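PDB 5K3H: acyl-coenzyme A oxidase from Caenorhabditis elegans, which catalyses the FAD-dependent desaturation of saturated acyl-CoAs to (2E)-enoyl-CoAs with release of hydrogen peroxide, the first step of peroxisomal beta-oxidation. Local coordinates for the interface of chains A and B. Sequence-based numbering; all coordinates share one arbitrary frame. Chains: chain A/B, Acyl-coenzyme A oxidase.

The interface of chains A and B. Residues chain A 525, 527-529, 532; chain B 337-339.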
# COMPACT_ATOMS: atom_id res chain seq x y z
N ASN A 525 17.94 -21.01 -8.12
CA ASN A 525 16.64 -20.43 -8.44
C ASN A 525 15.51 -21.28 -7.88
O ASN A 525 14.53 -20.75 -7.35
CB ASN A 525 16.51 -20.26 -9.96
CG ASN A 525 15.23 -19.52 -10.37
OD1 ASN A 525 14.70 -18.68 -9.63
ND2 ASN A 525 14.76 -19.79 -11.58
N SER A 527 15.56 -22.86 -5.28
CA SER A 527 15.62 -22.74 -3.83
C SER A 527 15.40 -21.31 -3.34
O SER A 527 15.38 -21.10 -2.11
CB SER A 527 16.97 -23.25 -3.32
OG SER A 527 17.20 -24.56 -3.78
N SER A 528 15.19 -20.35 -4.24
CA SER A 528 15.39 -18.94 -3.89
C SER A 528 14.34 -18.41 -2.91
O SER A 528 14.66 -17.57 -2.07
CB SER A 528 15.41 -18.08 -5.15
OG SER A 528 14.28 -18.35 -5.98
N VAL A 529 13.10 -18.90 -2.98
CA VAL A 529 12.11 -18.44 -2.01
C VAL A 529 12.45 -18.95 -0.61
O VAL A 529 12.37 -18.20 0.38
CB VAL A 529 10.69 -18.85 -2.46
CG1 VAL A 529 9.68 -18.58 -1.36
CG2 VAL A 529 10.29 -18.08 -3.72
N ASN A 532 15.28 -16.87 0.76
CA ASN A 532 14.84 -15.54 1.20
C ASN A 532 14.16 -15.59 2.55
O ASN A 532 14.32 -14.67 3.37
CB ASN A 532 13.90 -14.93 0.16
CG ASN A 532 14.64 -14.22 -0.93
OD1 ASN A 532 15.85 -14.10 -0.86
ND2 ASN A 532 13.93 -13.74 -1.95
N TYR B 337 12.25 -16.06 -12.71
CA TYR B 337 12.67 -16.24 -11.33
C TYR B 337 11.56 -16.81 -10.47
O TYR B 337 10.42 -16.32 -10.51
CB TYR B 337 13.12 -14.90 -10.73
CG TYR B 337 14.35 -14.31 -11.37
CD1 TYR B 337 15.56 -15.00 -11.36
CD2 TYR B 337 14.31 -13.06 -12.00
CE1 TYR B 337 16.71 -14.49 -11.95
CE2 TYR B 337 15.47 -12.52 -12.61
CZ TYR B 337 16.67 -13.26 -12.56
OH TYR B 337 17.80 -12.77 -13.14
N GLN B 338 11.88 -17.84 -9.67
CA GLN B 338 10.90 -18.41 -8.75
C GLN B 338 10.34 -17.34 -7.84
O GLN B 338 9.15 -17.32 -7.50
CB GLN B 338 11.54 -19.51 -7.92
CG GLN B 338 10.54 -20.25 -7.04
CD GLN B 338 11.21 -21.20 -6.08
OE1 GLN B 338 11.91 -20.79 -5.16
NE2 GLN B 338 11.02 -22.49 -6.32
N THR B 339 11.21 -16.42 -7.45
CA THR B 339 10.87 -15.31 -6.58
C THR B 339 9.81 -14.41 -7.21
O THR B 339 8.91 -13.93 -6.51
CB THR B 339 12.18 -14.59 -6.27
OG1 THR B 339 12.63 -14.93 -4.94
CG2 THR B 339 12.14 -13.11 -6.56
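Two helix starts meet in this patch of the acyl-CoA oxidase homodimer: the first turn of helix 338-367 of chain B, led by B:Gln338, sits against A:Asn525, A:Ser528 and A:Val529, where chain A passes from helix 520-525 into helix 528-553. Each helix start gives up a backbone N-H to a side-chain amide oxygen of the other subunit, so the caps are exchanged across the dimer. The backbone N of B:Gln338 donates to the amide oxygen OD1 of A:Asn525 at 2.9 Å. That bond is almost straight, 170° at the hydrogen, although the N-H arrives somewhat tilted from the plane of the amide. The asparagine side chain thus reaches over to the B:Tyr337-B:Gln338 junction.

In return, the backbone N of A:Val529 donates to OE1 of B:Gln338 at 3.1 Å, nearly end-on to the side-chain carbonyl. The glutamine spans the gap because its chain is stretched through CB and CG (chi1 -174°, chi2 -172°). On the way it runs roughly perpendicular to the valine side chain, with its CG 4.0 Å from the methyl CG2 of A:Val529. Shortening B:Gln338 to an alanine would take away OE1 and is likely to leave the N-H of A:Val529 without its mate from chain B and to open a gap beside that methyl.

The chain A turn is braced from within. The hydroxyl OG of A:Ser528 turns back to donate to the backbone O of A:Asn525 at 2.8 Å, tying the two helices together beside the glutamine. One turn further along helix 528-553, A:Asn532 faces B:Thr339, the residue after B:Gln338, in a looser polar approach, the amide ND2 of A:Asn532 standing 3.5 Å from the hydroxyl OG1 of B:Thr339.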